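Side-chain contacts in C-type lectin domain family 4 member F (Mus musculus, PDB 6JJJ), which acts as a trimeric receptor that binds galactose and fucose through its C-type lectin domain and could take part in endocytosis: residues S61-S64 with Q65-A69; F35-F38 with S39-K42; T16-Q19 with V20-I24. All blocks are in the same frame, centred on the assembly; numbering follows the deposited sequence.

Contact 1. Residues S61-S64 with Q65-A69; sequences SVTS and QEEQA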
# COMPACT_ATOMS: atom_id res chain seq x y z
N SER A 61 -13.07 2.05 -17.84
CA SER A 61 -13.81 1.37 -18.90
C SER A 61 -14.23 -0.01 -18.41
O SER A 61 -13.98 -0.39 -17.26
CB SER A 61 -12.96 1.26 -20.17
OG SER A 61 -12.34 2.49 -20.48
N VAL A 62 -14.87 -0.78 -19.29
CA VAL A 62 -15.25 -2.16 -18.99
C VAL A 62 -14.88 -3.04 -20.19
O VAL A 62 -15.65 -3.15 -21.15
CB VAL A 62 -16.74 -2.29 -18.64
CG1 VAL A 62 -17.04 -1.60 -17.31
CG2 VAL A 62 -17.61 -1.72 -19.75
N THR A 63 -13.72 -3.68 -20.12
CA THR A 63 -13.39 -4.72 -21.09
C THR A 63 -14.13 -6.02 -20.81
O THR A 63 -14.30 -6.83 -21.73
CB THR A 63 -11.88 -4.98 -21.11
OG1 THR A 63 -11.58 -5.99 -22.08
CG2 THR A 63 -11.39 -5.43 -19.74
N SER A 64 -14.57 -6.23 -19.57
CA SER A 64 -15.23 -7.46 -19.15
C SER A 64 -16.40 -7.10 -18.25
O SER A 64 -16.66 -5.93 -17.96
CB SER A 64 -14.24 -8.40 -18.45
OG SER A 64 -13.62 -7.76 -17.34
N GLN A 65 -17.12 -8.13 -17.79
CA GLN A 65 -18.26 -7.96 -16.90
C GLN A 65 -17.88 -8.13 -15.43
O GLN A 65 -18.43 -7.44 -14.57
CB GLN A 65 -19.37 -8.96 -17.25
CG GLN A 65 -19.05 -10.41 -16.90
CD GLN A 65 -20.10 -11.38 -17.40
OE1 GLN A 65 -21.14 -10.97 -17.93
NE2 GLN A 65 -19.84 -12.67 -17.25
N GLU A 66 -16.98 -9.07 -15.12
CA GLU A 66 -16.46 -9.18 -13.77
C GLU A 66 -15.77 -7.89 -13.35
O GLU A 66 -15.67 -7.59 -12.15
CB GLU A 66 -15.49 -10.35 -13.66
CG GLU A 66 -16.18 -11.70 -13.44
CD GLU A 66 -15.23 -12.76 -12.90
OE1 GLU A 66 -14.03 -12.46 -12.73
OE2 GLU A 66 -15.69 -13.89 -12.65
N GLU A 67 -15.24 -7.13 -14.32
CA GLU A 67 -14.70 -5.81 -14.01
C GLU A 67 -15.78 -4.89 -13.45
O GLU A 67 -15.56 -4.20 -12.45
CB GLU A 67 -14.07 -5.20 -15.26
CG GLU A 67 -13.57 -3.78 -15.06
CD GLU A 67 -12.70 -3.30 -16.20
OE1 GLU A 67 -12.71 -3.94 -17.27
OE2 GLU A 67 -12.00 -2.28 -16.02
N GLN A 68 -16.95 -4.87 -14.10
CA GLN A 68 -18.04 -4.02 -13.61
C GLN A 68 -18.42 -4.39 -12.18
O GLN A 68 -18.75 -3.51 -11.38
CB GLN A 68 -19.26 -4.13 -14.53
CG GLN A 68 -20.47 -3.36 -14.02
CD GLN A 68 -21.26 -2.67 -15.12
OE1 GLN A 68 -20.91 -2.73 -16.29
NE2 GLN A 68 -22.35 -2.00 -14.73
N ALA A 69 -18.40 -5.68 -11.85
CA ALA A 69 -18.70 -6.09 -10.49
C ALA A 69 -17.75 -5.41 -9.51
O ALA A 69 -18.19 -4.83 -8.51
CB ALA A 69 -18.61 -7.61 -10.36
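Ser-64 and Glu-67 make a local N-cap contact where the loop after strand 58-59 turns into helix 65-75. Ser-64 is the N-cap residue. Its OG, which lies between the backbone N and the carbonyl carbon (chi1 56°), faces the first turn of the helix. It accepts a weak bond from Glu-67 N at 3.5 Å and also lies 3.3 Å from Glu-67 CB. Glu-67 reaches back the other way. Its extended chain carries the carboxylate back to the loop backbone, and OE1 takes the backbone N-H of Thr-63, with N to OE1 3.0 Å. The donor stands above the carboxylate plane, 38° out of it, and the bond is bent. Thr-63 CG2 lies close by, 3.2 Å from OE1, and the two side chains cross at about a right angle. This is the entry to the second long helix of the C-type lectin domain. Glu-67 is buried, and its other oxygen, OE2, is held by a salt bridge to Lys-149 and a probable hydrogen bond with Tyr-36 OH. Nearby, Val-62 CG1 approaches Gln-68 OE1 loosely, at 4.2 Å. Trp-135 touches both of these side chains, and Trp-95 also touches Val-62.

Contact 2. Residues F35-F38 with S39-K42; sequences FYYF and SRDK
Tyr-37 and Arg-40 meet with their flat groups almost perpendicular, the ring and guanidinium planes standing 89° apart. The contact lies at the end of strand 34-38 of the C-type lectin domain, where the chain leaves the sheet for the loop before helix 45-54. Tyr-37 has CG anti to its backbone N (chi1 175°), which lays the ring along the outgoing chain. Its hydroxyl ends over one face of the Arg-40 guanidinium, 3.1 Å above the plane and offset toward the rim. The nearest nitrogen is NH2, 3.3 Å from OH, but the angle is too poor for a hydrogen bond. Relative to the Tyr-37 ring, NH2 sits at the edge, near the ring plane. The arginine chain bends at chi3 to place the group there. Its NH1 is hydrogen-bonded to Gln-73 of the second subunit, whose Phe-70 also packs on Arg-40. Arg-40 thus joins this strand end to the trimer interface. Ser-39, between Tyr-37 and Arg-40 in sequence, also touches the ring. Its CA approaches the Tyr-37 ring obliquely, 3.5 Å from CE2, and its CB lies 3.9 Å from the same carbon. The buried ring also meets Trp-28 and Phe-51, so it is packed by aromatic neighbours as well as by its own loop. Ser-39 OG is hydrogen-bonded to Trp-146 N and also gives a hydrogen bond to Asp-41 O at 3.0 Å, lying in the carbonyl plane.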
# COMPACT_ATOMS: atom_id res chain seq x y z
N PHE A 35 -4.95 -0.28 -12.16
CA PHE A 35 -5.19 0.41 -10.90
C PHE A 35 -6.39 1.34 -11.05
O PHE A 35 -6.54 2.02 -12.07
CB PHE A 35 -3.96 1.21 -10.47
CG PHE A 35 -2.89 0.37 -9.83
CD1 PHE A 35 -2.95 0.03 -8.49
CD2 PHE A 35 -1.81 -0.08 -10.58
CE1 PHE A 35 -1.96 -0.74 -7.91
CE2 PHE A 35 -0.82 -0.86 -10.00
CZ PHE A 35 -0.89 -1.19 -8.67
N TYR A 36 -7.24 1.35 -10.03
CA TYR A 36 -8.46 2.15 -10.03
C TYR A 36 -8.43 3.12 -8.86
O TYR A 36 -7.96 2.78 -7.77
CB TYR A 36 -9.70 1.26 -9.93
CG TYR A 36 -9.87 0.30 -11.08
CD1 TYR A 36 -9.13 -0.87 -11.14
CD2 TYR A 36 -10.77 0.57 -12.09
CE1 TYR A 36 -9.29 -1.75 -12.20
CE2 TYR A 36 -10.94 -0.31 -13.15
CZ TYR A 36 -10.20 -1.46 -13.20
OH TYR A 36 -10.37 -2.33 -14.25
N TYR A 37 -8.92 4.33 -9.10
CA TYR A 37 -9.02 5.37 -8.08
C TYR A 37 -10.47 5.82 -7.95
O TYR A 37 -11.05 6.32 -8.92
CB TYR A 37 -8.12 6.56 -8.42
CG TYR A 37 -8.25 7.72 -7.46
CD1 TYR A 37 -7.49 7.79 -6.30
CD2 TYR A 37 -9.15 8.74 -7.71
CE1 TYR A 37 -7.61 8.85 -5.42
CE2 TYR A 37 -9.28 9.81 -6.84
CZ TYR A 37 -8.51 9.85 -5.70
OH TYR A 37 -8.65 10.92 -4.83
N PHE A 38 -11.04 5.65 -6.76
CA PHE A 38 -12.40 6.09 -6.47
C PHE A 38 -12.32 7.42 -5.74
O PHE A 38 -11.75 7.50 -4.64
CB PHE A 38 -13.14 5.03 -5.65
CG PHE A 38 -13.28 3.72 -6.36
CD1 PHE A 38 -12.23 2.81 -6.37
CD2 PHE A 38 -14.44 3.40 -7.05
CE1 PHE A 38 -12.34 1.61 -7.04
CE2 PHE A 38 -14.55 2.20 -7.72
CZ PHE A 38 -13.51 1.30 -7.71
N SER A 39 -12.87 8.47 -6.35
CA SER A 39 -12.62 9.82 -5.88
C SER A 39 -13.31 10.07 -4.55
O SER A 39 -14.30 9.42 -4.19
CB SER A 39 -13.08 10.84 -6.92
OG SER A 39 -14.49 10.82 -7.07
N ARG A 40 -12.76 11.03 -3.80
CA ARG A 40 -13.36 11.49 -2.55
C ARG A 40 -14.13 12.79 -2.72
O ARG A 40 -14.98 13.11 -1.88
CB ARG A 40 -12.27 11.66 -1.48
CG ARG A 40 -11.22 12.71 -1.78
CD ARG A 40 -10.07 12.66 -0.78
NE ARG A 40 -8.84 12.12 -1.36
CZ ARG A 40 -7.93 12.86 -1.99
NH1 ARG A 40 -8.10 14.16 -2.11
NH2 ARG A 40 -6.84 12.28 -2.49
N ASP A 41 -13.85 13.55 -3.78
CA ASP A 41 -14.59 14.75 -4.13
C ASP A 41 -15.58 14.42 -5.25
O ASP A 41 -15.58 13.32 -5.82
CB ASP A 41 -13.62 15.85 -4.57
CG ASP A 41 -14.25 17.23 -4.57
OD1 ASP A 41 -15.40 17.38 -4.11
OD2 ASP A 41 -13.58 18.18 -5.03
N LYS A 42 -16.45 15.38 -5.56
CA LYS A 42 -17.42 15.25 -6.64
C LYS A 42 -17.24 16.41 -7.61
O LYS A 42 -17.19 17.57 -7.18
CB LYS A 42 -18.85 15.22 -6.11
CG LYS A 42 -19.28 16.48 -5.39
CD LYS A 42 -20.71 16.39 -4.88
CE LYS A 42 -20.86 15.33 -3.79
NZ LYS A 42 -21.25 13.99 -4.33

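Contact 3. Residues T16-Q19 with V20-I24; sequences TQNQ and VLQLI
A chi1 of -176° turns Asn-18 CG away from its backbone N, and a chi1 of -63° sets Gln-22 CG, one turn on, beside its own backbone N. With the glutamine chain extended, the two amides meet. Both residues lie on helix 9-25, an N-terminal helix that packs against its copies in two other subunits as a trimeric coiled coil. The amide planes stand 82° apart and the side chains cross obliquely. Asn-18 ND2 and Gln-22 NE2 lie 3.2 Å apart. Both are donors as modelled, so they are not hydrogen-bonded to each other. Asn-18 OD1 has a weak hydrogen bond to Trp-154 of the second subunit, and Gln-22 packs on Ser-155 there.

Leu-21 faces the axis of the bundle. It packs on Leu-21 of both neighbouring subunits, and Ile-24 likewise meets Ile-24 of each. With Gln-17, these positions follow the four-then-three spacing of a heptad core. Leu-21 crosses Asn-18 at about a right angle, with CD1 4.1 Å from OD1. Val-20 is buried, and it packs on Leu-21 of the third subunit. Its CG1 lies 3.7 Å from Thr-16 O on its own helix.

The helix backbone bonds run beneath these side chains. Thr-16 O accepts from Val-20 N at 3.2 Å. Asn-18 O accepts from Gln-22 N, also at 3.2 Å, and Gln-22 CG rests near the same oxygen. The bond from Leu-23 N to Gln-19 O is weak at 3.4 Å. Leu-23 leans on Trp-28 of its own chain, and its CG lies 3.5 Å from Gln-19 O.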
# COMPACT_ATOMS: atom_id res chain seq x y z
N THR A 16 9.87 0.78 -10.70
CA THR A 16 8.46 0.41 -10.80
C THR A 16 7.89 0.16 -9.41
O THR A 16 6.84 0.71 -9.05
CB THR A 16 8.29 -0.84 -11.67
OG1 THR A 16 8.92 -1.96 -11.05
CG2 THR A 16 8.90 -0.61 -13.04
N GLN A 17 8.60 -0.59 -8.64
CA GLN A 17 8.10 -0.79 -7.34
C GLN A 17 7.66 0.54 -6.82
O GLN A 17 6.54 0.75 -6.45
CB GLN A 17 9.21 -1.29 -6.46
CG GLN A 17 9.27 -2.78 -6.37
CD GLN A 17 9.95 -3.22 -5.11
OE1 GLN A 17 10.55 -2.42 -4.41
NE2 GLN A 17 9.86 -4.49 -4.82
N ASN A 18 8.55 1.49 -6.81
CA ASN A 18 8.22 2.77 -6.20
C ASN A 18 6.95 3.35 -6.80
O ASN A 18 6.12 3.91 -6.07
CB ASN A 18 9.38 3.75 -6.38
CG ASN A 18 9.14 5.07 -5.67
OD1 ASN A 18 8.84 5.10 -4.48
ND2 ASN A 18 9.26 6.17 -6.41
N GLN A 19 6.78 3.23 -8.12
CA GLN A 19 5.62 3.83 -8.78
C GLN A 19 4.32 3.33 -8.17
O GLN A 19 3.36 4.10 -8.02
CB GLN A 19 5.67 3.54 -10.27
CG GLN A 19 4.54 4.16 -11.08
CD GLN A 19 4.70 3.94 -12.57
OE1 GLN A 19 5.76 3.51 -13.03
NE2 GLN A 19 3.66 4.25 -13.33
N VAL A 20 4.26 2.05 -7.82
CA VAL A 20 3.02 1.49 -7.29
C VAL A 20 2.80 1.97 -5.86
O VAL A 20 1.65 2.14 -5.43
CB VAL A 20 3.05 -0.05 -7.39
CG1 VAL A 20 3.36 -0.48 -8.81
CG2 VAL A 20 4.06 -0.63 -6.41
N LEU A 21 3.88 2.22 -5.11
CA LEU A 21 3.73 2.77 -3.77
C LEU A 21 3.00 4.11 -3.81
O LEU A 21 2.06 4.35 -3.05
CB LEU A 21 5.10 2.93 -3.11
CG LEU A 21 5.82 1.67 -2.68
CD1 LEU A 21 7.26 2.00 -2.31
CD2 LEU A 21 5.13 1.02 -1.50
N GLN A 22 3.43 5.00 -4.72
CA GLN A 22 2.76 6.29 -4.85
C GLN A 22 1.27 6.10 -5.14
O GLN A 22 0.43 6.87 -4.66
CB GLN A 22 3.43 7.11 -5.96
CG GLN A 22 4.89 7.46 -5.66
CD GLN A 22 5.64 8.00 -6.87
OE1 GLN A 22 5.07 8.15 -7.96
NE2 GLN A 22 6.92 8.31 -6.69
N LEU A 23 0.93 5.07 -5.91
CA LEU A 23 -0.47 4.82 -6.25
C LEU A 23 -1.26 4.38 -5.03
O LEU A 23 -2.24 5.04 -4.64
CB LEU A 23 -0.55 3.76 -7.35
CG LEU A 23 -0.09 4.18 -8.75
CD1 LEU A 23 -0.01 2.98 -9.67
CD2 LEU A 23 -1.03 5.25 -9.30
N ILE A 24 -0.88 3.25 -4.43
CA ILE A 24 -1.63 2.76 -3.28
C ILE A 24 -1.51 3.73 -2.11
O ILE A 24 -2.41 3.82 -1.27
CB ILE A 24 -1.19 1.35 -2.89
CG1 ILE A 24 -2.05 0.81 -1.74
CG2 ILE A 24 0.28 1.34 -2.48
CD1 ILE A 24 -3.55 0.74 -2.04

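Along the chain the order is contact 3, contact 2, contact 1. Contact 3 lies on helix 9-25, contact 2 at the end of strand 34-38, and contact 1 at the start of helix 65-75. The centres of contacts 3 and 2 are about 17 Å apart, as are those of 2 and 1. Contacts 3 and 1 are about 24 Å apart between centres and do not touch. Phe-35 CD2 lies 3.7 Å from Leu-23 CD1, which packs the helical neck against the lectin domain. Tyr-36 OH probably bonds Glu-67 OE2, tying the strand to the helix start. Contacts 2 and 3 both reach the second subunit, so head and neck each contribute to subunit association.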